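Local coordinates for protein endoglucanase A (Clostridium acetobutylicum, PDB 3IK2) that probably cleaves internal beta-1,4-glucosidic bonds of cellulose and related glucans, as a glycoside hydrolase family 44 endoglucanase with a TIM-like barrel, at residues S468-W472 / K483-V487; Y163-S167 / D216-E220; F229-N233 / C325-L331; F27-V32 / V395-N400; W66-V72 / S82-F87. All blocks are in the same frame, centred on the assembly; numbering follows the deposited sequence.

Contact 1: S468-W472 / K483-V487; sequences SGQVW and KRDDV
Gly-469 and Val-487 meet in the tight part of this beta hairpin. Val-487 N donates to Gly-469 O at 2.8 Å from well above the carbonyl plane, and because glycine has no side chain Val-487 CG2 can settle 3.9 Å from Gly-469 CA. The same valine methyl touches Val-471 CG2 at 4.0 Å, while Val-471 CG1 rests beside the CB and CG of Arg-484. Tyr-497 of strand 494-499 covers these three residues, and the guanidinium of Arg-484 runs on to a salt bridge with Asp-475. Between the strands, Arg-484 N bonds to Val-471 O at 2.6 Å.

The side carrying Lys-483 and Asp-486 is looser and exposed. Trp-472, which meets Tyr-405 edge-to-face, and Lys-483 form an antiparallel non-hydrogen-bonded pair, and the lysine stem lies over the indole, with CG 4.1 Å from the centroid of the five-membered ring in a CH-pi contact. A bend at the last torsion of Lys-483 (chi4 -88°) turns NZ toward Gln-470 OE1, to which it bonds at 2.9 Å. Asp-486 OD1 forms a salt bridge with NZ at 3.3 Å, its hydrogen bond weak, and a water accepts from both NZ and Val-471 N. Lysine is thus used twice: its methylenes lie on the tryptophan, and its cation is shared among an amide, a carboxylate and water, in an exposed setting that probably screens the charge.

Contact 2: Y163-S167 / D216-E220; sequences YGSAS and DPAAE
Asp-216 reaches from its turn to Ser-165 and Ala-166, and its carboxylate organises both loops. From CB, which points toward the facing loop, the side chain extends with CG anti to the backbone N (chi1 -174°), bringing CG to 3.4 Å from Ser-165 OG. There the two oxygens part company. OD1 takes the hydroxyl of Ser-165 at a short 2.5 Å, on its syn side but 31° out of the carboxylate plane. From the opposite face of that plane Ala-218 N reaches OD1 at 3.3 Å, which makes an Asx turn inside the type I beta turn of Asp-216 to Ala-219. OD2 turns its syn lone pair to Ala-166 N, at 2.9 Å and nearly straight.

In the TIM-like barrel these are two neighbouring helix-to-strand connections: one follows helix 152-163 and leads to strand 174-177, the other follows helix 198-215 and leads to strand 220-226. Such connections lie at the end of a barrel away from the one that carries the active site. Gly-164, with positive phi, takes the first segment out of its helix.

Ser-165 OG is also an acceptor, met by Ser-167 N at 3.3 Å in an ST turn, so the hydroxyl donates to the carboxylate and accepts from the backbone of the next turn. Beside the polar group the apolar carbons close up: Ala-166 CB lies 4.1 Å from Ala-219 CB, and Ser-167 CB sits 3.9 Å from Ala-218 CB.

Contact 3: F229-N233 / C325-L331; sequences FSAFN and CKWGLPL
Phe-229 is the bump of this interface, and Cys-325, Trp-327 and Gly-328 make the hollow that receives it. Its ring, carried across by a chi1 of -165° that sets CG anti to the backbone N, enters with the far rim leading. CE2 comes to 3.6 Å from Cys-325 CB. CZ stands over one face of the Trp-327 indole, 4.0 Å from CH2, the two ring planes meeting obliquely at 59°. At the floor, Gly-328 CA lies in the plane of the phenyl ring, at its edge, 3.8 Å from CZ; with no side chain there, the ring can sink right to the backbone. Gly-328 O approaches the same edge.

Asn-233, one helical turn on, closes the rim of the hollow. Its ND2 meets the indole at the edge, 3.4 Å from Trp-327 CZ2, with amide and ring planes 62° apart. Further along, Phe-232 and Leu-331 form a second, smaller fit: CE1 of the ring is 3.9 Å from CD1 of the leucine, and the side chains cross at about a right angle. Leu-226 and Trp-278, from two barrel strands, also touch Phe-232. No hydrogen bond crosses between the segments, so shape carries the contact.

Helix 229-234 follows barrel strand 220-226 directly, while 325-331 belongs to the long excursion after strand 273-278. Both are strand-to-helix connections, which in TIM-like barrels lie at the C-terminal end of the strands, where the active site is generally found.

Contact 4: F27-V32 / V395-N400; sequences FSNAKV and VQSAFN
Asn-29 O receives the shortest direct polar bond between the segments, from Asn-400 ND2 at 2.7 Å, a nearly straight bond lying both in the carbonyl plane and in the amide plane of Asn-400. The other end of that amide is gripped as well: OD1 accepts from Lys-31 N at 3.1 Å and from a water shared with Asn-29 OD1. The carboxamide therefore clasps the backbone on both sides of Ala-30, and its rotation is fixed by the pair. One helical turn earlier Gln-396 does similar work. Its OE1 accepts from Asn-29 N at 2.8 Å, and NE2, with Ser-28 OG almost in the amide plane, donates to that hydroxyl at 3.2 Å; Asn-392 OD1 takes a further bond from NE2.

The contact joins the two ends of the barrel's strand order. Loop 27-32 links strand 22-23, the first, to strand 34-37, whereas helix 393-403 follows strand 379-384, the eighth; Tyr-384 of that last strand touches both Val-395 and Phe-399.

Under the polar clasp lies an apolar layer. Phe-27 CE1 stands 3.7 Å above the Phe-399 ring plane, over its centre, with the planes inclined at 49°, an oblique pair. CZ of the same Phe-27 ring reaches Val-395 CG1 obliquely at 4.0 Å. Ala-30 CB packs on Gln-396 CB at 3.7 Å, beneath the outstretched glutamine. Val-32 CG1 adds a methyl beside Phe-399 CD2, and a second water donates to both Lys-31 O and Phe-399 O, tying the loop to the helix backbone.

Contact 5: W66-V72 / S82-F87; sequences WLTLYDV and SVYTAF
Leu-67 and Val-83 bring their backbones together at a CA-CA distance of 5.8 Å, just where helix 65-69 ends in a Schellman motif, with Val-72 N bonded back to Leu-67 O and Asp-71 N to Thr-68 O. Asp-71 is the C-prime residue, its positive phi (63°) turning the chain so that Val-72 faces helix 82-93. In the TIM-like barrel that helix links strand 34-37 to strand 99-103, and the short helix belongs to the excursion leading into it.

Val-83 is the central side chain. With CG1 anti to the backbone N (chi1 166°), its two methyls are split between partners: CG1 nestles 3.6 Å from Tyr-70 CD1, while CG2 presses on the backbone at Leu-67 N, 3.7 Å away. Val-72 CG2 packs 3.8 Å from Val-83 CA. Ile-37 of the second barrel strand touches Trp-66, Tyr-70 and Val-83, placing this cluster against the barrel.

Aromatic rings flank it. Tyr-70 and Phe-87 point the same way side by side, Tyr-70 CE2 to Phe-87 CD1 at 3.6 Å, their planes at 86° in an oblique pairing. Trp-66 receives Tyr-84 OH at its edge, 3.6 Å from CZ3; that hydroxyl is bonded to Thr-102 O. No hydrogen bond joins the segments. Ser-82 OG, which bonds to Lys-76 O, lies against the methyl Val-72 CG1 at 3.3 Å, and Tyr-70 O lies 3.6 Å from Ala-86 CB.

Overall arrangement
Four of the five contacts knit the TIM-like barrel and its connections; contact 1 lies in the beta domain, its centre about 31 Å from that of the chain. Contact 4 comes nearest to it, with nearest atoms about 7 Å apart. Contacts 2 and 5 touch: Tyr-163 OH packs 3.0 Å from Thr-85 O, joining successive barrel helices. Contact 2 lies among helix-to-strand connections, contact 3 among strand-to-helix ones, the end that carries the active site in such barrels; their centres are about 33 Å apart. Along the sequence, the long span that contact 4 brackets contains contacts 2, 3 and 5. The calcium ion is bound separately, by Glu-48, Asp-144, Asp-147 and Ser-149.

Contact 1: S468-W472 / K483-V487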
# COMPACT_ATOMS: atom_id res chain seq x y z
N SER A 468 22.79 26.61 -1.78
CA SER A 468 21.48 27.20 -1.60
C SER A 468 20.42 26.16 -1.24
O SER A 468 20.52 25.01 -1.64
CB SER A 468 21.04 28.00 -2.84
OG SER A 468 20.92 27.14 -3.96
N GLY A 469 19.42 26.59 -0.48
CA GLY A 469 18.31 25.73 -0.10
C GLY A 469 16.98 26.44 -0.29
O GLY A 469 16.80 27.58 0.16
N GLN A 470 16.05 25.76 -0.97
CA GLN A 470 14.65 26.22 -1.07
C GLN A 470 13.73 25.30 -0.27
O GLN A 470 14.03 24.11 -0.09
CB GLN A 470 14.21 26.26 -2.53
CG GLN A 470 14.89 27.35 -3.34
CD GLN A 470 14.36 27.40 -4.77
OE1 GLN A 470 13.67 28.33 -5.14
NE2 GLN A 470 14.67 26.38 -5.57
N VAL A 471 12.62 25.85 0.19
CA VAL A 471 11.79 25.14 1.15
C VAL A 471 10.30 25.28 0.82
O VAL A 471 9.84 26.38 0.57
CB VAL A 471 12.04 25.65 2.60
CG1 VAL A 471 11.18 24.85 3.60
CG2 VAL A 471 13.56 25.57 2.98
N TRP A 472 9.58 24.15 0.81
CA TRP A 472 8.12 24.12 0.59
C TRP A 472 7.44 23.34 1.71
O TRP A 472 7.97 22.36 2.16
CB TRP A 472 7.76 23.46 -0.74
CG TRP A 472 8.16 24.24 -1.97
CD1 TRP A 472 7.36 25.03 -2.76
CD2 TRP A 472 9.45 24.25 -2.56
NE1 TRP A 472 8.10 25.54 -3.81
CE2 TRP A 472 9.38 25.08 -3.71
CE3 TRP A 472 10.67 23.63 -2.23
CZ2 TRP A 472 10.49 25.31 -4.52
CZ3 TRP A 472 11.77 23.86 -3.05
CH2 TRP A 472 11.68 24.69 -4.18
N LYS A 483 5.58 27.81 -0.84
CA LYS A 483 7.01 28.05 -0.82
C LYS A 483 7.32 28.90 0.39
O LYS A 483 6.74 29.97 0.59
CB LYS A 483 7.48 28.75 -2.09
CG LYS A 483 9.01 28.82 -2.22
CD LYS A 483 9.42 29.41 -3.55
CE LYS A 483 10.82 28.95 -3.96
NZ LYS A 483 11.90 29.83 -3.45
N ARG A 484 8.23 28.38 1.22
CA ARG A 484 8.63 29.09 2.43
C ARG A 484 9.95 29.83 2.19
O ARG A 484 10.52 29.78 1.11
CB ARG A 484 8.67 28.12 3.62
CG ARG A 484 7.67 26.98 3.45
CD ARG A 484 6.96 26.52 4.70
NE ARG A 484 5.52 26.27 4.46
CZ ARG A 484 4.58 26.29 5.40
NH1 ARG A 484 4.90 26.52 6.68
NH2 ARG A 484 3.31 26.10 5.07
N ASP A 485 10.41 30.53 3.19
CA ASP A 485 11.65 31.27 3.08
C ASP A 485 12.85 30.35 2.75
O ASP A 485 12.96 29.23 3.29
CB ASP A 485 11.89 32.00 4.39
CG ASP A 485 12.64 33.31 4.20
OD1 ASP A 485 12.46 34.01 3.16
OD2 ASP A 485 13.40 33.63 5.14
N ASP A 486 13.73 30.83 1.87
CA ASP A 486 14.93 30.06 1.53
C ASP A 486 15.76 29.82 2.77
O ASP A 486 15.70 30.60 3.73
CB ASP A 486 15.80 30.78 0.51
CG ASP A 486 15.15 30.85 -0.85
OD1 ASP A 486 14.01 30.41 -1.03
OD2 ASP A 486 15.80 31.38 -1.77
N VAL A 487 16.52 28.73 2.74
CA VAL A 487 17.61 28.52 3.68
C VAL A 487 18.50 29.77 3.69
O VAL A 487 18.96 30.25 2.64
CB VAL A 487 18.40 27.23 3.39
CG1 VAL A 487 19.65 27.16 4.26
CG2 VAL A 487 17.51 26.02 3.67
O HOH W 1 19.81 29.23 0.33
O HOH W 2 12.13 28.66 -0.64

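Contact 2: Y163-S167 / D216-E220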
# COMPACT_ATOMS: atom_id res chain seq x y z
N TYR A 163 -3.09 -4.94 -23.38
CA TYR A 163 -2.02 -4.06 -22.93
C TYR A 163 -0.61 -4.57 -23.22
O TYR A 163 0.35 -3.79 -23.17
CB TYR A 163 -2.18 -3.77 -21.43
CG TYR A 163 -3.47 -3.04 -21.09
CD1 TYR A 163 -3.76 -1.78 -21.64
CD2 TYR A 163 -4.42 -3.61 -20.20
CE1 TYR A 163 -4.92 -1.11 -21.34
CE2 TYR A 163 -5.61 -2.92 -19.89
CZ TYR A 163 -5.84 -1.67 -20.47
OH TYR A 163 -6.97 -0.96 -20.18
N GLY A 164 -0.49 -5.86 -23.49
CA GLY A 164 0.78 -6.56 -23.54
C GLY A 164 1.33 -6.94 -22.18
O GLY A 164 0.73 -6.68 -21.11
N SER A 165 2.50 -7.57 -22.22
CA SER A 165 3.14 -8.00 -21.01
C SER A 165 3.54 -6.80 -20.13
O SER A 165 3.76 -5.70 -20.62
CB SER A 165 4.36 -8.85 -21.33
OG SER A 165 5.05 -9.15 -20.13
N ALA A 166 3.64 -7.05 -18.82
CA ALA A 166 4.26 -6.15 -17.83
C ALA A 166 5.65 -5.66 -18.18
O ALA A 166 6.06 -4.62 -17.69
CB ALA A 166 4.33 -6.84 -16.47
N SER A 167 6.40 -6.42 -18.98
CA SER A 167 7.72 -6.01 -19.44
C SER A 167 7.69 -4.80 -20.37
O SER A 167 8.71 -4.15 -20.57
CB SER A 167 8.46 -7.15 -20.15
OG SER A 167 7.71 -7.63 -21.24
N ASP A 216 1.58 -14.21 -18.13
CA ASP A 216 2.51 -13.10 -18.22
C ASP A 216 3.70 -13.34 -17.30
O ASP A 216 3.66 -12.94 -16.12
CB ASP A 216 1.79 -11.77 -17.93
CG ASP A 216 2.69 -10.55 -18.16
OD1 ASP A 216 3.89 -10.71 -18.50
OD2 ASP A 216 2.17 -9.43 -17.98
N PRO A 217 4.74 -14.03 -17.84
CA PRO A 217 5.93 -14.39 -17.04
C PRO A 217 6.58 -13.20 -16.32
O PRO A 217 7.24 -13.39 -15.32
CB PRO A 217 6.90 -15.03 -18.09
CG PRO A 217 6.01 -15.50 -19.19
CD PRO A 217 4.83 -14.56 -19.22
N ALA A 218 6.38 -12.00 -16.84
CA ALA A 218 7.04 -10.77 -16.36
C ALA A 218 6.18 -10.03 -15.32
O ALA A 218 6.64 -9.09 -14.69
CB ALA A 218 7.33 -9.85 -17.56
N ALA A 219 4.93 -10.45 -15.16
CA ALA A 219 4.05 -9.81 -14.19
C ALA A 219 4.36 -10.29 -12.77
O ALA A 219 4.81 -11.42 -12.55
CB ALA A 219 2.61 -10.04 -14.54
N GLU A 220 4.12 -9.41 -11.81
CA GLU A 220 4.44 -9.66 -10.40
C GLU A 220 3.20 -10.05 -9.60
O GLU A 220 2.08 -9.57 -9.87
CB GLU A 220 5.07 -8.41 -9.80
CG GLU A 220 6.53 -8.24 -10.18
CD GLU A 220 7.09 -6.90 -9.71
OE1 GLU A 220 6.30 -6.02 -9.28
OE2 GLU A 220 8.32 -6.72 -9.80

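Contact 3: F229-N233 / C325-L331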
# COMPACT_ATOMS: atom_id res chain seq x y z
N PHE A 229 -2.62 -7.58 11.78
CA PHE A 229 -1.64 -8.36 12.52
C PHE A 229 -2.15 -9.74 12.90
O PHE A 229 -1.38 -10.71 12.94
CB PHE A 229 -1.17 -7.61 13.79
CG PHE A 229 0.07 -8.20 14.38
CD1 PHE A 229 1.31 -7.63 14.11
CD2 PHE A 229 0.00 -9.35 15.17
CE1 PHE A 229 2.48 -8.19 14.65
CE2 PHE A 229 1.16 -9.93 15.69
CZ PHE A 229 2.40 -9.34 15.45
N SER A 230 -3.44 -9.82 13.22
CA SER A 230 -4.06 -11.10 13.56
C SER A 230 -3.89 -12.19 12.49
O SER A 230 -3.63 -13.36 12.82
CB SER A 230 -5.54 -10.88 13.92
OG SER A 230 -6.23 -12.11 13.91
N ALA A 231 -4.01 -11.80 11.21
CA ALA A 231 -3.70 -12.70 10.08
C ALA A 231 -2.23 -12.97 9.90
O ALA A 231 -1.86 -14.05 9.46
CB ALA A 231 -4.30 -12.16 8.77
N PHE A 232 -1.38 -11.98 10.19
CA PHE A 232 0.08 -12.18 10.13
C PHE A 232 0.50 -13.24 11.13
O PHE A 232 1.51 -13.94 10.94
CB PHE A 232 0.87 -10.91 10.54
CG PHE A 232 0.53 -9.66 9.77
CD1 PHE A 232 1.09 -8.43 10.17
CD2 PHE A 232 -0.32 -9.68 8.63
CE1 PHE A 232 0.80 -7.24 9.47
CE2 PHE A 232 -0.61 -8.50 7.94
CZ PHE A 232 -0.06 -7.27 8.36
N ASN A 233 -0.26 -13.31 12.22
CA ASN A 233 0.16 -14.00 13.44
C ASN A 233 -0.19 -15.48 13.30
O ASN A 233 0.70 -16.32 13.12
CB ASN A 233 -0.49 -13.28 14.65
CG ASN A 233 -0.17 -13.92 16.02
OD1 ASN A 233 -0.83 -13.61 17.03
ND2 ASN A 233 0.83 -14.77 16.06
N CYS A 325 1.86 -8.78 21.48
CA CYS A 325 2.71 -9.31 20.42
C CYS A 325 3.93 -8.41 20.15
O CYS A 325 4.24 -8.12 18.99
CB CYS A 325 1.89 -9.57 19.15
SG CYS A 325 0.37 -10.49 19.45
N LYS A 326 4.60 -7.98 21.22
CA LYS A 326 5.81 -7.16 21.16
C LYS A 326 6.82 -7.77 20.25
O LYS A 326 7.60 -7.05 19.61
CB LYS A 326 6.47 -6.98 22.55
CG LYS A 326 5.82 -5.94 23.40
CD LYS A 326 6.34 -5.92 24.83
CE LYS A 326 5.28 -5.29 25.73
NZ LYS A 326 4.89 -3.91 25.17
N TRP A 327 6.83 -9.10 20.19
CA TRP A 327 7.76 -9.81 19.31
C TRP A 327 7.61 -9.44 17.82
O TRP A 327 8.58 -9.61 17.03
CB TRP A 327 7.67 -11.32 19.50
CG TRP A 327 6.26 -11.86 19.34
CD1 TRP A 327 5.37 -12.10 20.34
CD2 TRP A 327 5.58 -12.19 18.11
NE1 TRP A 327 4.19 -12.57 19.82
CE2 TRP A 327 4.29 -12.63 18.45
CE3 TRP A 327 5.94 -12.14 16.75
CZ2 TRP A 327 3.35 -13.03 17.48
CZ3 TRP A 327 5.01 -12.55 15.80
CH2 TRP A 327 3.73 -13.00 16.17
N GLY A 328 6.42 -8.97 17.43
CA GLY A 328 6.12 -8.64 16.03
C GLY A 328 6.33 -7.19 15.61
O GLY A 328 6.00 -6.80 14.48
N LEU A 329 6.85 -6.38 16.55
CA LEU A 329 7.11 -4.96 16.31
C LEU A 329 8.58 -4.63 16.66
O LEU A 329 9.13 -5.21 17.57
CB LEU A 329 6.14 -4.09 17.12
CG LEU A 329 4.65 -4.16 16.73
CD1 LEU A 329 3.76 -3.19 17.62
CD2 LEU A 329 4.41 -3.91 15.22
N PRO A 330 9.23 -3.72 15.91
CA PRO A 330 8.67 -2.92 14.82
C PRO A 330 8.34 -3.77 13.59
O PRO A 330 9.08 -4.70 13.29
CB PRO A 330 9.79 -1.91 14.52
CG PRO A 330 11.05 -2.66 14.86
CD PRO A 330 10.64 -3.38 16.14
N LEU A 331 7.26 -3.44 12.89
CA LEU A 331 6.76 -4.32 11.82
C LEU A 331 7.71 -4.61 10.65
O LEU A 331 7.88 -5.78 10.26
CB LEU A 331 5.38 -3.86 11.28
CG LEU A 331 4.63 -4.82 10.31
CD1 LEU A 331 4.25 -6.17 10.97
CD2 LEU A 331 3.41 -4.14 9.69

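Contact 4: F27-V32 / V395-N400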
# COMPACT_ATOMS: atom_id res chain seq x y z
N PHE A 27 -7.05 10.91 -6.21
CA PHE A 27 -7.05 12.20 -5.55
C PHE A 27 -7.40 13.31 -6.52
O PHE A 27 -6.96 13.31 -7.69
CB PHE A 27 -5.67 12.46 -5.00
CG PHE A 27 -5.25 11.46 -3.95
CD1 PHE A 27 -4.08 10.72 -4.11
CD2 PHE A 27 -6.02 11.29 -2.79
CE1 PHE A 27 -3.66 9.83 -3.12
CE2 PHE A 27 -5.62 10.38 -1.80
CZ PHE A 27 -4.43 9.65 -1.97
N SER A 28 -8.20 14.26 -6.04
CA SER A 28 -8.56 15.42 -6.87
C SER A 28 -7.31 16.18 -7.31
O SER A 28 -7.23 16.62 -8.46
CB SER A 28 -9.57 16.35 -6.14
OG SER A 28 -9.06 16.70 -4.85
N ASN A 29 -6.34 16.33 -6.41
CA ASN A 29 -5.08 17.03 -6.78
C ASN A 29 -3.81 16.55 -6.04
O ASN A 29 -3.18 17.30 -5.30
CB ASN A 29 -5.25 18.55 -6.63
CG ASN A 29 -4.10 19.32 -7.26
OD1 ASN A 29 -3.40 18.81 -8.16
ND2 ASN A 29 -3.90 20.55 -6.81
N ALA A 30 -3.44 15.29 -6.25
CA ALA A 30 -2.24 14.75 -5.63
C ALA A 30 -1.57 13.77 -6.57
O ALA A 30 -2.22 12.87 -7.13
CB ALA A 30 -2.53 14.10 -4.31
N LYS A 31 -0.26 13.98 -6.74
CA LYS A 31 0.63 13.14 -7.55
C LYS A 31 0.80 11.72 -7.01
O LYS A 31 1.35 11.51 -5.91
CB LYS A 31 2.03 13.81 -7.65
CG LYS A 31 2.98 13.09 -8.62
CD LYS A 31 2.48 13.19 -10.03
CE LYS A 31 3.14 12.19 -10.93
NZ LYS A 31 4.41 12.71 -11.43
N VAL A 32 0.37 10.73 -7.79
CA VAL A 32 0.65 9.33 -7.43
C VAL A 32 1.48 8.59 -8.47
O VAL A 32 1.53 9.00 -9.62
CB VAL A 32 -0.64 8.52 -7.10
CG1 VAL A 32 -1.38 9.12 -5.90
CG2 VAL A 32 -1.54 8.40 -8.34
N VAL A 395 -3.85 14.43 3.53
CA VAL A 395 -3.28 13.27 2.87
C VAL A 395 -2.75 13.68 1.48
O VAL A 395 -1.63 13.33 1.10
CB VAL A 395 -4.29 12.08 2.77
CG1 VAL A 395 -3.82 11.03 1.71
CG2 VAL A 395 -4.47 11.41 4.15
N GLN A 396 -3.54 14.46 0.74
CA GLN A 396 -3.06 14.88 -0.57
C GLN A 396 -1.82 15.74 -0.44
O GLN A 396 -0.88 15.58 -1.21
CB GLN A 396 -4.17 15.61 -1.34
CG GLN A 396 -5.37 14.76 -1.62
CD GLN A 396 -6.28 15.37 -2.66
OE1 GLN A 396 -5.82 15.90 -3.66
NE2 GLN A 396 -7.59 15.23 -2.46
N SER A 397 -1.76 16.62 0.57
CA SER A 397 -0.54 17.43 0.79
C SER A 397 0.71 16.57 0.98
O SER A 397 1.77 16.92 0.50
CB SER A 397 -0.64 18.34 2.01
OG SER A 397 -1.87 19.00 2.09
N ALA A 398 0.59 15.48 1.73
CA ALA A 398 1.71 14.58 2.00
C ALA A 398 2.24 13.99 0.71
O ALA A 398 3.44 14.03 0.47
CB ALA A 398 1.33 13.49 2.99
N PHE A 399 1.34 13.49 -0.15
CA PHE A 399 1.73 12.97 -1.45
C PHE A 399 2.41 14.05 -2.30
O PHE A 399 3.46 13.81 -2.92
CB PHE A 399 0.51 12.41 -2.20
CG PHE A 399 0.14 11.00 -1.82
CD1 PHE A 399 -0.74 10.75 -0.75
CD2 PHE A 399 0.65 9.91 -2.54
CE1 PHE A 399 -1.10 9.42 -0.40
CE2 PHE A 399 0.28 8.58 -2.19
CZ PHE A 399 -0.58 8.34 -1.13
N ASN A 400 1.81 15.24 -2.37
CA ASN A 400 2.41 16.37 -3.09
C ASN A 400 3.70 16.86 -2.49
O ASN A 400 4.57 17.36 -3.20
CB ASN A 400 1.42 17.53 -3.22
CG ASN A 400 0.32 17.22 -4.17
OD1 ASN A 400 0.54 16.47 -5.12
ND2 ASN A 400 -0.88 17.75 -3.92
O HOH W 3 -0.58 17.42 -7.83
O HOH W 4 3.53 11.39 -4.47

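Contact 5: W66-V72 / S82-F87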
# COMPACT_ATOMS: atom_id res chain seq x y z
N TRP A 66 -18.99 -1.65 -9.04
CA TRP A 66 -17.69 -1.42 -9.66
C TRP A 66 -17.78 -0.74 -11.05
O TRP A 66 -16.91 0.08 -11.39
CB TRP A 66 -16.78 -2.68 -9.61
CG TRP A 66 -15.77 -2.60 -8.47
CD1 TRP A 66 -15.79 -1.71 -7.42
CD2 TRP A 66 -14.61 -3.43 -8.26
NE1 TRP A 66 -14.72 -1.93 -6.59
CE2 TRP A 66 -13.98 -2.98 -7.07
CE3 TRP A 66 -14.04 -4.52 -8.95
CZ2 TRP A 66 -12.80 -3.58 -6.54
CZ3 TRP A 66 -12.86 -5.12 -8.43
CH2 TRP A 66 -12.26 -4.65 -7.23
N LEU A 67 -18.83 -1.04 -11.82
CA LEU A 67 -19.12 -0.30 -13.06
C LEU A 67 -19.26 1.22 -12.85
O LEU A 67 -18.71 2.00 -13.60
CB LEU A 67 -20.36 -0.86 -13.79
CG LEU A 67 -20.19 -2.24 -14.44
CD1 LEU A 67 -21.54 -2.85 -14.76
CD2 LEU A 67 -19.38 -2.13 -15.71
N THR A 68 -19.98 1.62 -11.79
CA THR A 68 -20.15 3.05 -11.51
C THR A 68 -18.90 3.71 -10.90
O THR A 68 -18.51 4.77 -11.35
CB THR A 68 -21.46 3.36 -10.66
OG1 THR A 68 -21.34 2.83 -9.33
CG2 THR A 68 -22.68 2.73 -11.34
N LEU A 69 -18.28 3.06 -9.91
CA LEU A 69 -17.07 3.53 -9.27
C LEU A 69 -15.94 3.81 -10.26
O LEU A 69 -15.18 4.79 -10.10
CB LEU A 69 -16.61 2.55 -8.17
CG LEU A 69 -15.43 2.99 -7.29
CD1 LEU A 69 -15.80 4.24 -6.47
CD2 LEU A 69 -14.88 1.87 -6.37
N TYR A 70 -15.80 2.97 -11.26
CA TYR A 70 -14.70 3.11 -12.24
C TYR A 70 -15.14 3.83 -13.52
O TYR A 70 -14.37 3.91 -14.48
CB TYR A 70 -14.00 1.76 -12.47
CG TYR A 70 -13.25 1.35 -11.22
CD1 TYR A 70 -13.79 0.46 -10.30
CD2 TYR A 70 -12.00 1.90 -10.93
CE1 TYR A 70 -13.09 0.12 -9.11
CE2 TYR A 70 -11.30 1.58 -9.74
CZ TYR A 70 -11.85 0.70 -8.84
OH TYR A 70 -11.15 0.39 -7.69
N ASP A 71 -16.37 4.37 -13.52
CA ASP A 71 -16.81 5.30 -14.56
C ASP A 71 -16.84 4.65 -15.94
O ASP A 71 -16.50 5.28 -16.95
CB ASP A 71 -15.92 6.54 -14.56
CG ASP A 71 -15.96 7.30 -13.25
OD1 ASP A 71 -17.08 7.60 -12.77
OD2 ASP A 71 -14.89 7.61 -12.67
N VAL A 72 -17.23 3.38 -15.96
CA VAL A 72 -17.42 2.61 -17.17
C VAL A 72 -18.65 3.17 -17.87
O VAL A 72 -19.70 3.29 -17.24
CB VAL A 72 -17.65 1.11 -16.82
CG1 VAL A 72 -17.84 0.27 -18.06
CG2 VAL A 72 -16.52 0.57 -15.94
N SER A 82 -14.33 -4.56 -18.41
CA SER A 82 -14.46 -3.12 -18.65
C SER A 82 -14.11 -2.26 -17.41
O SER A 82 -13.62 -1.14 -17.55
CB SER A 82 -15.85 -2.76 -19.21
OG SER A 82 -16.86 -2.83 -18.20
N VAL A 83 -14.36 -2.79 -16.22
CA VAL A 83 -13.99 -2.12 -14.99
C VAL A 83 -12.44 -1.98 -14.91
O VAL A 83 -11.92 -0.90 -14.64
CB VAL A 83 -14.57 -2.88 -13.74
CG1 VAL A 83 -13.91 -2.42 -12.42
CG2 VAL A 83 -16.13 -2.77 -13.66
N TYR A 84 -11.74 -3.09 -15.16
CA TYR A 84 -10.26 -3.15 -15.13
C TYR A 84 -9.62 -2.40 -16.30
O TYR A 84 -8.56 -1.78 -16.15
CB TYR A 84 -9.78 -4.61 -15.08
CG TYR A 84 -9.93 -5.27 -13.72
CD1 TYR A 84 -8.89 -6.01 -13.17
CD2 TYR A 84 -11.11 -5.17 -12.98
CE1 TYR A 84 -9.01 -6.63 -11.94
CE2 TYR A 84 -11.25 -5.77 -11.75
CZ TYR A 84 -10.19 -6.50 -11.24
OH TYR A 84 -10.31 -7.12 -10.02
N THR A 85 -10.22 -2.46 -17.48
CA THR A 85 -9.69 -1.66 -18.58
C THR A 85 -9.94 -0.15 -18.40
O THR A 85 -9.06 0.67 -18.68
CB THR A 85 -10.02 -2.26 -19.99
OG1 THR A 85 -11.43 -2.20 -20.26
CG2 THR A 85 -9.57 -3.74 -20.07
N ALA A 86 -11.08 0.25 -17.84
CA ALA A 86 -11.25 1.67 -17.50
C ALA A 86 -10.16 2.08 -16.49
O ALA A 86 -9.49 3.10 -16.67
CB ALA A 86 -12.65 1.95 -16.93
N PHE A 87 -10.00 1.27 -15.44
CA PHE A 87 -8.96 1.47 -14.43
C PHE A 87 -7.54 1.60 -15.03
O PHE A 87 -6.87 2.61 -14.83
CB PHE A 87 -9.00 0.38 -13.35
CG PHE A 87 -7.91 0.51 -12.33
CD1 PHE A 87 -8.02 1.42 -11.30
CD2 PHE A 87 -6.76 -0.30 -12.41
CE1 PHE A 87 -6.99 1.54 -10.36
CE2 PHE A 87 -5.72 -0.17 -11.47
CZ PHE A 87 -5.85 0.75 -10.45